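Local coordinates for protein peptide synthetase, module 7 (Actinoplanes teichomyceticus, PDB 4TX3) that belongs to the condensation-domain family of peptide synthetases and probably recruits partner enzymes to the peptide during glycopeptide antibiotic assembly, at residues 295-298 and 299-302; 258-261 and 262-265; 128-131 and 132-136. One frame throughout, in Å; residues are numbered along the deposited sequence.

In the fold
Contact 3 comes first along the chain, then contact 2, then contact 1. Contact 3 closes the hairpin of strands 123-129 and 134-142, in the five-stranded sheet built mainly from the N-terminal half, with strand 383-388 at one edge. Contact 2 begins helix 261-278, packed against the four-stranded sheet of the C-terminal half; its centre is about 45 Å from that of contact 3, across the middle of the chain. Contact 1 lies in the loop between strands 281-288 and 306-313, its centre about 28 Å from that of contact 2 and about 33 Å from that of contact 3. This loop reaches helix 148-166, probably linking the two lobes of the condensation-type fold, and meets another protein's chain.

Contact 1 (295-298 and 299-302); sequences IDLE and PMIG
L297 and M300 both turn CG anti to their own carbonyl carbons (chi1 -52° and -56°), and M300 runs on extended at chi2, which places its SD 3.7 Å from L297 CD2. The two apolar side chains are brought together by a type I beta turn running from L297 to M300, closed by the bond from M300 N to L297 O (3.0 Å), in which the donor stands well above the carbonyl plane. E298 and P299 fill the corner positions. The second corner is not the usual site for proline in such a turn, but the ring tolerates the phi of -83° found here, and the missing N-H costs nothing because the closing bond uses M300 N. The ring also packs back on the preceding turn of chain, with CD 3.5 Å from D296 O. A glycine here, without the ring over D296 O, would probably leave the corner free to turn and weaken the closure between L297 and M300. E298 bends at chi2, which folds its chain beside the ring. Its OE2 has a weak, long ion pair with R156. Around the turn, R290 NH1 bonds to both L297 O and M300 O, while I295 packs on the backbone of another protein's chain. M300 CG sits 3.4 Å from D296 O, and SD is equally close to that oxygen.

Contact 2 (258-261 and 262-265); sequences GADM and PQLV
V265 N gives M261 O a nearly straight hydrogen bond of 3.1 Å (167°), with the donor almost on the extended C=O line. One residue earlier, L264 N reaches D260 O at 3.3 Å, in the carbonyl plane, and Q263 N adds a weak bond to the same oxygen. These are the opening bonds of helix 261-278, and D260 holds its N-cap position. Its side chain makes no capping bond: with chi1 at 54°, CG is wedged between backbone N and carbonyl carbon, and the carboxylate lies over the first turn instead. There OD2 meets P262 CD at 3.4 Å, and OD1 touches Q263 CG at 3.3 Å. A negative group at this end would probably still suit the positive end of the helix dipole. Proline fits the first turn, where a backbone nitrogen without hydrogen costs no helical bond. The Q263 amide stretches back along the chain, turned 73° from the carboxylate plane, and its OE1 rests 3.5 Å from A259 CB. The small methyl of A259 also reaches L264 CD2 at 4.2 Å, while M261 CG approaches V265 CG2. Beyond the turn, A259 and Q263 lean on helix 320-334, M261 and L264 on helix 244-255, and V265 faces strands 363-369 and 399-407.

Contact 3 (128-131 and 132-136); sequences FALS and EKEHV
F128 and V136 exchange two backbone hydrogen bonds, F128 N to V136 O at 2.9 Å and V136 N to F128 O at 3.0 Å, forming an antiparallel hydrogen-bonded pair of the hairpin between strands 123-129 and 134-142. Nearer the tip, L130 and S131 both face E134 in a classic beta bulge. E134 O is gripped twice, by L130 N at 2.9 Å and by S131 N at 3.2 Å, the latter on a lone pair. The extra residue comes from the near-helical backbone of L130, which shifts the register by one. A type I turn from S131 to E134 then reverses the chain, closed by a weak bond from E134 N to S131 O; the polar E132 and K133 suit its exposed corner.

From the bulge, L130 CD1 reaches E134 CG at 3.7 Å and V136 CG2 at 4.1 Å, so a branched apolar chain covers the aliphatic part of the glutamate. The carboxylate beyond is held by a salt bridge from E134 OE2 to R46 of strand 40-49. On the other face A129 and H135 form a non-hydrogen-bonded pair. The imidazole, with CG anti to its carbonyl carbon (chi1 -62°), leans over to the neighbouring strand, to the small methyl of A129, whose CB lies 3.9 Å from H135 CD2.

Further out, backbone bonds from A129 to V96 and A98, and from H135 to L47, set the hairpin between its sheet neighbours. F128 and V136 rest on helix 103-112, as buried apolar residues should. Across the mouth of the turn, S131 OG sits 3.4 Å from E134 CB.

Contact 1 (295-298 and 299-302)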
ATOM      1  N   ILE B 295      -3.897   3.241  13.024  1.00 44.02           N
ATOM      2  CA  ILE B 295      -3.127   2.169  12.389  1.00 45.39           C
ATOM      3  C   ILE B 295      -3.742   0.765  12.522  1.00 43.50           C
ATOM      4  O   ILE B 295      -3.641  -0.052  11.593  1.00 47.63           O
ATOM      5  CB  ILE B 295      -1.670   2.155  12.922  1.00 46.43           C
ATOM      6  CG1 ILE B 295      -0.855   3.204  12.181  1.00 50.68           C
ATOM      7  CG2 ILE B 295      -1.019   0.793  12.751  1.00 48.80           C
ATOM      8  CD1 ILE B 295       0.659   2.966  12.260  1.00 54.24           C
ATOM      9  N   ASP B 296      -4.409   0.493  13.638  1.00 41.20           N
ATOM     10  CA  ASP B 296      -5.031  -0.806  13.844  1.00 38.03           C
ATOM     11  C   ASP B 296      -6.236  -1.087  12.957  1.00 37.88           C
ATOM     12  O   ASP B 296      -6.667  -2.238  12.868  1.00 33.91           O
ATOM     13  CB  ASP B 296      -5.450  -0.965  15.302  1.00 42.95           C
ATOM     14  CG  ASP B 296      -4.275  -1.236  16.216  1.00 46.70           C
ATOM     15  OD1 ASP B 296      -3.177  -1.529  15.697  1.00 49.06           O
ATOM     16  OD2 ASP B 296      -4.449  -1.153  17.451  1.00 50.18           O
ATOM     17  N   LEU B 297      -6.796  -0.058  12.324  1.00 36.33           N
ATOM     18  CA  LEU B 297      -7.911  -0.265  11.398  1.00 34.20           C
ATOM     19  C   LEU B 297      -7.481  -0.637   9.973  1.00 39.52           C
ATOM     20  O   LEU B 297      -8.292  -1.179   9.210  1.00 38.60           O
ATOM     21  CB  LEU B 297      -8.788   0.985  11.326  1.00 35.07           C
ATOM     22  CG  LEU B 297      -9.288   1.578  12.640  1.00 35.57           C
ATOM     23  CD1 LEU B 297     -10.107   2.818  12.335  1.00 34.27           C
ATOM     24  CD2 LEU B 297     -10.100   0.554  13.412  1.00 32.16           C
ATOM     25  N   GLU B 298      -6.233  -0.325   9.608  1.00 34.52           N
ATOM     26  CA  GLU B 298      -5.759  -0.556   8.241  1.00 37.15           C
ATOM     27  C   GLU B 298      -6.017  -1.986   7.774  1.00 36.36           C
ATOM     28  O   GLU B 298      -6.578  -2.176   6.700  1.00 36.98           O
ATOM     29  CB  GLU B 298      -4.263  -0.221   8.106  1.00 36.96           C
ATOM     30  CG  GLU B 298      -3.711  -0.298   6.684  1.00 33.32           C
ATOM     31  CD  GLU B 298      -3.390  -1.733   6.196  1.00 43.30           C
ATOM     32  OE1 GLU B 298      -2.955  -2.578   7.010  1.00 43.31           O
ATOM     33  OE2 GLU B 298      -3.577  -2.019   4.987  1.00 41.45           O
ATOM     34  N   PRO B 299      -5.627  -2.998   8.576  1.00 36.38           N
ATOM     35  CA  PRO B 299      -5.816  -4.366   8.083  1.00 29.93           C
ATOM     36  C   PRO B 299      -7.235  -4.963   8.281  1.00 33.48           C
ATOM     37  O   PRO B 299      -7.422  -6.176   8.104  1.00 29.65           O
ATOM     38  CB  PRO B 299      -4.798  -5.151   8.903  1.00 29.47           C
ATOM     39  CG  PRO B 299      -4.729  -4.419  10.190  1.00 31.53           C
ATOM     40  CD  PRO B 299      -4.944  -2.980   9.889  1.00 31.78           C
ATOM     41  N   MET B 300      -8.216  -4.137   8.636  1.00 33.35           N
ATOM     42  CA  MET B 300      -9.540  -4.641   9.001  1.00 28.41           C
ATOM     43  C   MET B 300     -10.582  -4.525   7.901  1.00 28.97           C
ATOM     44  O   MET B 300     -10.507  -3.634   7.057  1.00 31.19           O
ATOM     45  CB  MET B 300     -10.080  -3.901  10.223  1.00 27.65           C
ATOM     46  CG  MET B 300      -9.199  -3.937  11.434  1.00 34.92           C
ATOM     47  SD  MET B 300      -9.942  -3.147  12.889  1.00 35.98           S
ATOM     48  CE  MET B 300     -11.397  -4.149  13.143  1.00 27.61           C
ATOM     49  N   ILE B 301     -11.572  -5.413   7.956  1.00 27.59           N
ATOM     50  CA  ILE B 301     -12.805  -5.297   7.182  1.00 26.19           C
ATOM     51  C   ILE B 301     -13.895  -4.666   8.070  1.00 28.55           C
ATOM     52  O   ILE B 301     -14.016  -5.002   9.250  1.00 27.36           O
ATOM     53  CB  ILE B 301     -13.262  -6.687   6.660  1.00 29.10           C
ATOM     54  CG1 ILE B 301     -12.279  -7.198   5.584  1.00 31.93           C
ATOM     55  CG2 ILE B 301     -14.717  -6.653   6.176  1.00 21.45           C
ATOM     56  CD1 ILE B 301     -12.507  -8.614   5.138  1.00 26.07           C
ATOM     57  N   GLY B 302     -14.675  -3.745   7.511  1.00 27.38           N
ATOM     58  CA  GLY B 302     -15.722  -3.079   8.263  1.00 29.39           C
ATOM     59  C   GLY B 302     -16.303  -1.906   7.502  1.00 30.97           C
ATOM     60  O   GLY B 302     -15.705  -1.410   6.549  1.00 33.37           O
TER

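Contact 2 (258-261 and 262-265)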
ATOM      1  N   GLY B 258      -4.401  27.451  -1.116  1.00 74.61           N
ATOM      2  CA  GLY B 258      -3.942  26.166  -0.618  1.00 70.69           C
ATOM      3  C   GLY B 258      -4.744  24.963  -1.053  1.00 70.11           C
ATOM      4  O   GLY B 258      -4.505  23.855  -0.577  1.00 74.00           O
ATOM      5  N   ALA B 259      -5.682  25.165  -1.970  1.00 61.73           N
ATOM      6  CA  ALA B 259      -6.696  24.152  -2.235  1.00 59.70           C
ATOM      7  C   ALA B 259      -6.240  23.057  -3.192  1.00 60.97           C
ATOM      8  O   ALA B 259      -5.764  23.324  -4.292  1.00 58.10           O
ATOM      9  CB  ALA B 259      -7.955  24.808  -2.767  1.00 54.36           C
ATOM     10  N   ASP B 260      -6.422  21.815  -2.773  1.00 55.65           N
ATOM     11  CA  ASP B 260      -6.130  20.678  -3.629  1.00 49.94           C
ATOM     12  C   ASP B 260      -7.248  20.450  -4.644  1.00 43.55           C
ATOM     13  O   ASP B 260      -8.321  21.057  -4.567  1.00 48.61           O
ATOM     14  CB  ASP B 260      -5.914  19.423  -2.778  1.00 47.88           C
ATOM     15  CG  ASP B 260      -7.072  19.162  -1.834  1.00 56.76           C
ATOM     16  OD1 ASP B 260      -7.826  20.124  -1.534  1.00 59.04           O
ATOM     17  OD2 ASP B 260      -7.236  18.000  -1.395  1.00 62.90           O
ATOM     18  N   MET B 261      -6.991  19.566  -5.597  1.00 43.39           N
ATOM     19  CA  MET B 261      -7.928  19.302  -6.675  1.00 41.12           C
ATOM     20  C   MET B 261      -9.339  18.878  -6.214  1.00 40.36           C
ATOM     21  O   MET B 261     -10.321  19.310  -6.817  1.00 38.90           O
ATOM     22  CB  MET B 261      -7.353  18.233  -7.607  1.00 37.23           C
ATOM     23  CG  MET B 261      -8.190  17.983  -8.839  1.00 34.01           C
ATOM     24  SD  MET B 261      -8.139  19.416  -9.940  1.00 39.87           S
ATOM     25  CE  MET B 261      -6.372  19.734 -10.078  1.00 33.73           C
ATOM     26  N   PRO B 262      -9.455  18.024  -5.168  1.00 42.63           N
ATOM     27  CA  PRO B 262     -10.831  17.659  -4.775  1.00 38.03           C
ATOM     28  C   PRO B 262     -11.697  18.861  -4.416  1.00 32.91           C
ATOM     29  O   PRO B 262     -12.894  18.868  -4.700  1.00 35.68           O
ATOM     30  CB  PRO B 262     -10.624  16.758  -3.553  1.00 30.71           C
ATOM     31  CG  PRO B 262      -9.264  16.172  -3.757  1.00 34.08           C
ATOM     32  CD  PRO B 262      -8.446  17.235  -4.426  1.00 35.92           C
ATOM     33  N   GLN B 263     -11.097  19.886  -3.829  1.00 35.84           N
ATOM     34  CA  GLN B 263     -11.869  21.069  -3.452  1.00 36.52           C
ATOM     35  C   GLN B 263     -12.161  21.973  -4.666  1.00 34.91           C
ATOM     36  O   GLN B 263     -13.211  22.604  -4.732  1.00 34.35           O
ATOM     37  CB  GLN B 263     -11.139  21.853  -2.357  1.00 37.55           C
ATOM     38  CG  GLN B 263     -10.924  21.079  -1.068  1.00 38.53           C
ATOM     39  CD  GLN B 263     -10.224  21.907   0.007  1.00 48.68           C
ATOM     40  OE1 GLN B 263      -9.528  22.878  -0.284  1.00 56.17           O
ATOM     41  NE2 GLN B 263     -10.423  21.530   1.260  1.00 52.21           N
ATOM     42  N   LEU B 264     -11.238  22.031  -5.624  1.00 38.08           N
ATOM     43  CA  LEU B 264     -11.458  22.793  -6.850  1.00 35.04           C
ATOM     44  C   LEU B 264     -12.658  22.275  -7.615  1.00 34.84           C
ATOM     45  O   LEU B 264     -13.479  23.055  -8.099  1.00 34.79           O
ATOM     46  CB  LEU B 264     -10.230  22.745  -7.757  1.00 37.31           C
ATOM     47  CG  LEU B 264      -8.966  23.455  -7.277  1.00 42.11           C
ATOM     48  CD1 LEU B 264      -7.970  23.519  -8.395  1.00 46.45           C
ATOM     49  CD2 LEU B 264      -9.271  24.833  -6.797  1.00 43.94           C
ATOM     50  N   VAL B 265     -12.747  20.955  -7.731  1.00 33.48           N
ATOM     51  CA  VAL B 265     -13.844  20.310  -8.450  1.00 33.68           C
ATOM     52  C   VAL B 265     -15.140  20.474  -7.653  1.00 33.83           C
ATOM     53  O   VAL B 265     -16.224  20.648  -8.215  1.00 31.70           O
ATOM     54  CB  VAL B 265     -13.545  18.802  -8.704  1.00 32.36           C
ATOM     55  CG1 VAL B 265     -14.723  18.117  -9.358  1.00 26.73           C
ATOM     56  CG2 VAL B 265     -12.283  18.645  -9.566  1.00 28.42           C
TER

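Contact 3 (128-131 and 132-136)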
ATOM      1  N   PHE B 128     -18.266 -20.231 -10.200  1.00 33.63           N
ATOM      2  CA  PHE B 128     -18.771 -20.635 -11.506  1.00 38.59           C
ATOM      3  C   PHE B 128     -17.691 -21.392 -12.285  1.00 42.11           C
ATOM      4  O   PHE B 128     -16.545 -20.937 -12.368  1.00 39.30           O
ATOM      5  CB  PHE B 128     -19.258 -19.408 -12.285  1.00 33.57           C
ATOM      6  CG  PHE B 128     -20.390 -18.700 -11.611  1.00 38.00           C
ATOM      7  CD1 PHE B 128     -21.675 -19.233 -11.643  1.00 39.95           C
ATOM      8  CD2 PHE B 128     -20.174 -17.526 -10.907  1.00 38.61           C
ATOM      9  CE1 PHE B 128     -22.724 -18.603 -11.002  1.00 39.16           C
ATOM     10  CE2 PHE B 128     -21.218 -16.887 -10.265  1.00 42.75           C
ATOM     11  CZ  PHE B 128     -22.500 -17.430 -10.312  1.00 45.37           C
ATOM     12  N   ALA B 129     -18.045 -22.555 -12.830  1.00 38.20           N
ATOM     13  CA  ALA B 129     -17.086 -23.341 -13.600  1.00 38.36           C
ATOM     14  C   ALA B 129     -17.333 -23.189 -15.101  1.00 43.68           C
ATOM     15  O   ALA B 129     -18.389 -23.554 -15.613  1.00 45.09           O
ATOM     16  CB  ALA B 129     -17.142 -24.795 -13.193  1.00 34.39           C
ATOM     17  N   LEU B 130     -16.344 -22.635 -15.792  1.00 45.08           N
ATOM     18  CA  LEU B 130     -16.428 -22.384 -17.224  1.00 43.48           C
ATOM     19  C   LEU B 130     -15.771 -23.499 -18.029  1.00 49.74           C
ATOM     20  O   LEU B 130     -16.297 -23.917 -19.056  1.00 57.42           O
ATOM     21  CB  LEU B 130     -15.772 -21.052 -17.562  1.00 45.96           C
ATOM     22  CG  LEU B 130     -16.516 -19.799 -17.121  1.00 49.75           C
ATOM     23  CD1 LEU B 130     -15.541 -18.647 -17.130  1.00 51.00           C
ATOM     24  CD2 LEU B 130     -17.701 -19.518 -18.046  1.00 44.04           C
ATOM     25  N   SER B 131     -14.609 -23.956 -17.572  1.00 49.13           N
ATOM     26  CA  SER B 131     -13.976 -25.161 -18.107  1.00 47.59           C
ATOM     27  C   SER B 131     -13.038 -25.713 -17.038  1.00 44.36           C
ATOM     28  O   SER B 131     -13.038 -25.216 -15.922  1.00 46.23           O
ATOM     29  CB  SER B 131     -13.222 -24.866 -19.398  1.00 40.30           C
ATOM     30  OG  SER B 131     -12.074 -24.091 -19.129  1.00 46.33           O
ATOM     31  N   GLU B 132     -12.235 -26.721 -17.369  1.00 44.49           N
ATOM     32  CA  GLU B 132     -11.425 -27.392 -16.353  1.00 44.66           C
ATOM     33  C   GLU B 132     -10.390 -26.455 -15.725  1.00 40.24           C
ATOM     34  O   GLU B 132     -10.028 -26.634 -14.566  1.00 42.22           O
ATOM     35  CB  GLU B 132     -10.726 -28.629 -16.933  1.00 43.17           C
ATOM     36  CG  GLU B 132      -9.998 -29.479 -15.889  1.00 50.14           C
ATOM     37  CD  GLU B 132      -9.396 -30.761 -16.465  1.00 65.50           C
ATOM     38  OE1 GLU B 132      -9.222 -30.833 -17.708  1.00 62.90           O
ATOM     39  OE2 GLU B 132      -9.101 -31.696 -15.675  1.00 60.94           O
ATOM     40  N   LYS B 133      -9.935 -25.450 -16.464  1.00 39.19           N
ATOM     41  CA  LYS B 133      -8.951 -24.513 -15.908  1.00 43.12           C
ATOM     42  C   LYS B 133      -9.425 -23.054 -15.948  1.00 39.94           C
ATOM     43  O   LYS B 133      -8.618 -22.128 -15.914  1.00 44.46           O
ATOM     44  CB  LYS B 133      -7.607 -24.653 -16.642  1.00 38.88           C
ATOM     45  CG  LYS B 133      -6.939 -25.996 -16.405  1.00 43.81           C
ATOM     46  CD  LYS B 133      -5.521 -26.065 -16.954  1.00 52.63           C
ATOM     47  CE  LYS B 133      -4.925 -27.463 -16.754  1.00 55.88           C
ATOM     48  NZ  LYS B 133      -3.498 -27.542 -17.174  1.00 55.20           N
ATOM     49  N   GLU B 134     -10.735 -22.854 -16.017  1.00 40.23           N
ATOM     50  CA  GLU B 134     -11.298 -21.507 -16.058  1.00 39.84           C
ATOM     51  C   GLU B 134     -12.477 -21.398 -15.100  1.00 42.73           C
ATOM     52  O   GLU B 134     -13.513 -22.034 -15.299  1.00 45.60           O
ATOM     53  CB  GLU B 134     -11.747 -21.146 -17.473  1.00 42.54           C
ATOM     54  CG  GLU B 134     -12.063 -19.678 -17.664  1.00 46.56           C
ATOM     55  CD  GLU B 134     -11.080 -18.987 -18.594  1.00 50.20           C
ATOM     56  OE1 GLU B 134     -10.412 -19.695 -19.383  1.00 58.32           O
ATOM     57  OE2 GLU B 134     -10.966 -17.740 -18.543  1.00 55.60           O
ATOM     58  N   HIS B 135     -12.316 -20.602 -14.053  1.00 41.45           N
ATOM     59  CA  HIS B 135     -13.402 -20.372 -13.106  1.00 40.05           C
ATOM     60  C   HIS B 135     -13.605 -18.887 -12.864  1.00 38.80           C
ATOM     61  O   HIS B 135     -12.710 -18.067 -13.110  1.00 36.34           O
ATOM     62  CB  HIS B 135     -13.133 -21.063 -11.764  1.00 37.43           C
ATOM     63  CG  HIS B 135     -13.029 -22.553 -11.848  1.00 39.28           C
ATOM     64  ND1 HIS B 135     -11.916 -23.195 -12.353  1.00 40.42           N
ATOM     65  CD2 HIS B 135     -13.891 -23.527 -11.469  1.00 38.00           C
ATOM     66  CE1 HIS B 135     -12.101 -24.504 -12.290  1.00 43.16           C
ATOM     67  NE2 HIS B 135     -13.291 -24.731 -11.752  1.00 44.67           N
ATOM     68  N   VAL B 136     -14.791 -18.547 -12.375  1.00 37.65           N
ATOM     69  CA  VAL B 136     -15.034 -17.209 -11.868  1.00 34.40           C
ATOM     70  C   VAL B 136     -15.545 -17.276 -10.427  1.00 35.99           C
ATOM     71  O   VAL B 136     -16.526 -17.961 -10.118  1.00 35.52           O
ATOM     72  CB  VAL B 136     -16.008 -16.460 -12.758  1.00 37.20           C
ATOM     73  CG1 VAL B 136     -16.574 -15.266 -12.032  1.00 37.66           C
ATOM     74  CG2 VAL B 136     -15.300 -16.029 -14.033  1.00 40.07           C
TER